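Local structure of manganese lipoxygenase (Gaeumannomyces graminis, 5FX8) at residues Ser165-Arg168 / Leu169-Pro173; Lys376-Arg379 / Ser380-Leu383. The protein oxygenates linoleic and alpha-linolenic acids at a catalytic manganese centre, giving 11S- and 13R-hydroperoxy fatty acids. All coordinates share one frame; numbering follows the deposited sequence.

Contact 1: residues Ser165-Arg168 / Leu169-Pro173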
loop_
_atom_site.group_PDB
_atom_site.type_symbol
_atom_site.label_atom_id
_atom_site.label_comp_id
_atom_site.label_asym_id
_atom_site.label_seq_id
_atom_site.Cartn_x
_atom_site.Cartn_y
_atom_site.Cartn_z
ATOM N N SER A 165 24.074 -2.831 4.017
ATOM C CA SER A 165 23.974 -4.277 4.122
ATOM C C SER A 165 22.705 -4.693 4.866
ATOM O O SER A 165 22.011 -5.623 4.448
ATOM C CB SER A 165 25.219 -4.820 4.802
ATOM O OG SER A 165 25.364 -4.172 6.041
ATOM N N MET A 166 22.363 -3.997 5.943
ATOM C CA MET A 166 21.195 -4.399 6.718
ATOM C C MET A 166 19.875 -4.277 5.953
ATOM O O MET A 166 18.918 -4.956 6.312
ATOM C CB MET A 166 21.120 -3.589 8.001
ATOM C CG MET A 166 22.096 -4.036 9.037
ATOM S SD MET A 166 22.072 -5.805 9.214
ATOM C CE MET A 166 20.881 -5.926 10.525
ATOM N N GLU A 167 19.792 -3.438 4.916
ATOM C CA GLU A 167 18.585 -3.391 4.106
ATOM C C GLU A 167 18.209 -4.759 3.545
ATOM O O GLU A 167 17.023 -5.037 3.353
ATOM C CB GLU A 167 18.757 -2.387 2.967
ATOM C CG GLU A 167 18.440 -0.945 3.329
ATOM C CD GLU A 167 18.884 0.070 2.272
ATOM O OE1 GLU A 167 19.248 -0.319 1.152
ATOM O OE2 GLU A 167 18.901 1.277 2.570
ATOM N N ARG A 168 19.194 -5.619 3.269
ATOM C CA ARG A 168 18.923 -6.953 2.754
ATOM C C ARG A 168 18.324 -7.876 3.799
ATOM O O ARG A 168 17.977 -9.002 3.466
ATOM C CB ARG A 168 20.191 -7.610 2.205
ATOM C CG ARG A 168 21.097 -6.728 1.393
ATOM C CD ARG A 168 20.346 -5.944 0.372
ATOM N NE ARG A 168 20.672 -4.536 0.439
ATOM C CZ ARG A 168 19.928 -3.589 -0.091
ATOM N NH1 ARG A 168 18.827 -3.915 -0.708
ATOM N NH2 ARG A 168 20.290 -2.329 -0.005
ATOM N N LEU A 169 18.242 -7.454 5.055
ATOM C CA LEU A 169 17.584 -8.210 6.110
ATOM C C LEU A 169 16.359 -7.464 6.643
ATOM O O LEU A 169 15.834 -7.817 7.694
ATOM C CB LEU A 169 18.566 -8.533 7.241
ATOM C CG LEU A 169 19.761 -9.423 6.860
ATOM C CD1 LEU A 169 20.861 -9.392 7.888
ATOM C CD2 LEU A 169 19.381 -10.866 6.632
ATOM N N SER A 170 15.885 -6.446 5.935
ATOM C CA SER A 170 14.737 -5.693 6.417
ATOM C C SER A 170 13.878 -5.161 5.274
ATOM O O SER A 170 12.837 -5.736 4.972
ATOM C CB SER A 170 15.204 -4.555 7.313
ATOM O OG SER A 170 16.136 -3.755 6.651
ATOM N N SER A 171 14.309 -4.070 4.635
ATOM C CA SER A 171 13.541 -3.455 3.551
ATOM C C SER A 171 13.186 -4.438 2.449
ATOM O O SER A 171 12.059 -4.441 1.960
ATOM C CB SER A 171 14.334 -2.323 2.954
ATOM O OG SER A 171 14.674 -1.470 3.983
ATOM N N ASN A 172 14.164 -5.196 1.959
ATOM C CA ASN A 172 13.936 -6.218 0.942
ATOM C C ASN A 172 14.678 -7.452 1.397
ATOM O O ASN A 172 15.844 -7.648 1.051
ATOM C CB ASN A 172 14.413 -5.812 -0.447
ATOM C CG ASN A 172 14.312 -6.971 -1.448
ATOM O OD1 ASN A 172 13.748 -8.030 -1.131
ATOM N ND2 ASN A 172 14.838 -6.773 -2.656
ATOM N N PRO A 173 14.018 -8.323 2.145
ATOM C CA PRO A 173 14.682 -9.502 2.710
ATOM C C PRO A 173 14.503 -10.772 1.899
ATOM O O PRO A 173 14.857 -11.852 2.371
ATOM C CB PRO A 173 13.965 -9.636 4.054
ATOM C CG PRO A 173 12.568 -9.213 3.706
ATOM C CD PRO A 173 12.721 -8.057 2.776
HETATM O O HOH W 1 17.500 -9.889 0.814
#
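The turn that follows the short helix 161-166 is closed by two backbone carbonyls, Met166 O and Glu167 O, each of which takes two donors. Met166 O accepts Leu169 N at 2.9 Å and the hydroxyl Ser170 OG at 3.0 Å. The two arrive from opposite faces of the carbonyl plane. Ser170 OG reaches it because chi1 of 55° sets the hydroxyl between the backbone N and the carbonyl carbon. Glu167 O is shared by Ser170 N, well above its plane, and Asn172 N, almost in line with the C=O bond at 3.2 Å. A water bridges Arg168 O and Asn172 O, donating to both, which would ease the closeness of these two acceptors. Pro173 CA also makes a CA-H...O contact of 3.4 Å with Arg168 O.

Side chains add less between the two halves. Met166 SD rests on Leu169 CD1 at 4.0 Å. Within 165-168, the Arg168 guanidinium has Glu167 CB on one face, offset toward its rim, and its NH2 forms a salt bridge to Glu167 OE1.

All nine residues are buried. Asp282 of helix 268-305 pairs with Arg168 NH1 and also accepts from Asn172 ND2, while His496 holds Glu167 OE1. Met166 and Leu169 pack on Phe247 of strand 246-253, and Pro173 meets Phe397 of helix 396-420.

Contact 2: residues Lys376-Arg379 / Ser380-Leu383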
loop_
_atom_site.group_PDB
_atom_site.type_symbol
_atom_site.label_atom_id
_atom_site.label_comp_id
_atom_site.label_asym_id
_atom_site.label_seq_id
_atom_site.Cartn_x
_atom_site.Cartn_y
_atom_site.Cartn_z
ATOM N N LYS A 376 10.238 -21.798 5.991
ATOM C CA LYS A 376 10.664 -22.649 4.897
ATOM C C LYS A 376 11.480 -21.855 3.877
ATOM O O LYS A 376 12.541 -22.307 3.428
ATOM C CB LYS A 376 9.433 -23.301 4.282
ATOM C CG LYS A 376 9.710 -24.151 3.094
ATOM C CD LYS A 376 10.689 -25.275 3.400
ATOM C CE LYS A 376 11.094 -26.046 2.130
ATOM N NZ LYS A 376 11.948 -27.245 2.420
ATOM N N ASP A 377 11.029 -20.645 3.542
ATOM C CA ASP A 377 11.777 -19.783 2.640
ATOM C C ASP A 377 13.130 -19.405 3.221
ATOM O O ASP A 377 14.169 -19.573 2.572
ATOM C CB ASP A 377 10.961 -18.540 2.343
ATOM C CG ASP A 377 11.730 -17.525 1.561
ATOM O OD1 ASP A 377 12.355 -17.903 0.552
ATOM O OD2 ASP A 377 11.724 -16.343 1.940
ATOM N N LEU A 378 13.141 -18.866 4.445
ATOM C CA LEU A 378 14.403 -18.384 4.997
ATOM C C LEU A 378 15.372 -19.523 5.228
ATOM O O LEU A 378 16.581 -19.339 5.113
ATOM C CB LEU A 378 14.170 -17.626 6.298
ATOM C CG LEU A 378 13.327 -16.365 6.207
ATOM C CD1 LEU A 378 12.987 -15.799 7.579
ATOM C CD2 LEU A 378 14.015 -15.331 5.345
ATOM N N ARG A 379 14.869 -20.700 5.561
ATOM C CA ARG A 379 15.764 -21.829 5.761
ATOM C C ARG A 379 16.307 -22.319 4.442
ATOM O O ARG A 379 17.469 -22.702 4.353
ATOM C CB ARG A 379 15.062 -22.971 6.487
ATOM C CG ARG A 379 14.931 -22.775 7.956
ATOM C CD ARG A 379 14.436 -24.034 8.613
ATOM N NE ARG A 379 14.086 -23.802 10.002
ATOM C CZ ARG A 379 14.955 -23.824 11.002
ATOM N NH1 ARG A 379 16.221 -24.076 10.753
ATOM N NH2 ARG A 379 14.554 -23.604 12.243
ATOM N N SER A 380 15.482 -22.322 3.405
ATOM C CA SER A 380 16.006 -22.676 2.101
ATOM C C SER A 380 17.093 -21.701 1.651
ATOM O O SER A 380 18.016 -22.101 0.951
ATOM C CB SER A 380 14.883 -22.730 1.086
ATOM O OG SER A 380 14.720 -21.438 0.548
ATOM N N ARG A 381 17.020 -20.433 2.039
ATOM C CA ARG A 381 18.112 -19.511 1.767
ATOM C C ARG A 381 19.187 -19.480 2.845
ATOM O O ARG A 381 20.101 -18.665 2.742
ATOM C CB ARG A 381 17.580 -18.097 1.565
ATOM C CG ARG A 381 16.757 -17.992 0.313
ATOM C CD ARG A 381 16.269 -16.625 0.048
ATOM N NE ARG A 381 15.182 -16.241 0.917
ATOM C CZ ARG A 381 15.058 -15.032 1.415
ATOM N NH1 ARG A 381 15.950 -14.120 1.148
ATOM N NH2 ARG A 381 14.044 -14.735 2.170
ATOM N N GLY A 382 19.116 -20.317 3.873
ATOM C CA GLY A 382 20.185 -20.372 4.847
ATOM C C GLY A 382 20.271 -19.222 5.829
ATOM O O GLY A 382 21.348 -18.945 6.329
ATOM N N LEU A 383 19.162 -18.570 6.155
ATOM C CA LEU A 383 19.181 -17.391 7.009
ATOM C C LEU A 383 18.683 -17.616 8.442
ATOM O O LEU A 383 18.627 -16.652 9.201
ATOM C CB LEU A 383 18.355 -16.283 6.361
ATOM C CG LEU A 383 18.733 -15.922 4.925
ATOM C CD1 LEU A 383 17.948 -14.777 4.441
ATOM C CD2 LEU A 383 20.166 -15.556 4.822
#
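Asp377 and Arg381 form a side-on salt bridge one turn apart, where helix 374-380 ends in a Schellman motif. Arg381 NH2 donates to Asp377 OD2 at 2.8 Å, and NE makes a longer bond of 3.3 Å to OD1. Both nitrogens lie above the carboxylate plane, and the two flat groups are turned 22° apart. With its CG anti to the backbone N (chi1 173°), Asp377 carries its carboxylate to the arginine. Asp377 O takes two more donors, Arg381 N and the hydroxyl Ser380 OG, the latter at 2.8 Å.

The tight part is the buried side. Gly382, with phi 74°, turns the chain so that its N bonds to Arg379 O and Leu383 N bonds to Leu378 O at 2.9 Å. Leu378 CD2 and Leu383 CD1 meet at 4.1 Å, their side chains crossing at about a right angle. By contrast, Lys376 and Ser380 lie on the solvent side. Arg379 is partly exposed, and its NH1 hydrogen-bonds Ala232 O of the neighbouring zonadhesin chain.

Leu378 and Leu383 pack on Phe395, just before helix 396-420. Gly382 O accepts Arg178 NE, tying the helix end to strand 177-178.

How the contacts relate
Contacts 1 and 2 are two local turns, contact 1 following helix 161-166 and contact 2 ending helix 374-380, with centres about 15 Å apart. They touch directly: Arg381 NH1 of contact 2 makes a probable hydrogen bond of 2.8 Å to Pro173 O of contact 1. The same nitrogen also bonds to Leu176 O, so this arginine clasps the chain leading into strand 177-178. Contact 1 is the one nearer the metal. The Asn172 side chain is about 13 Å from the manganese ion and about 9 Å from the side chain of its ligand His290. Contact 2 lies away from the annotated sites and partly faces solvent.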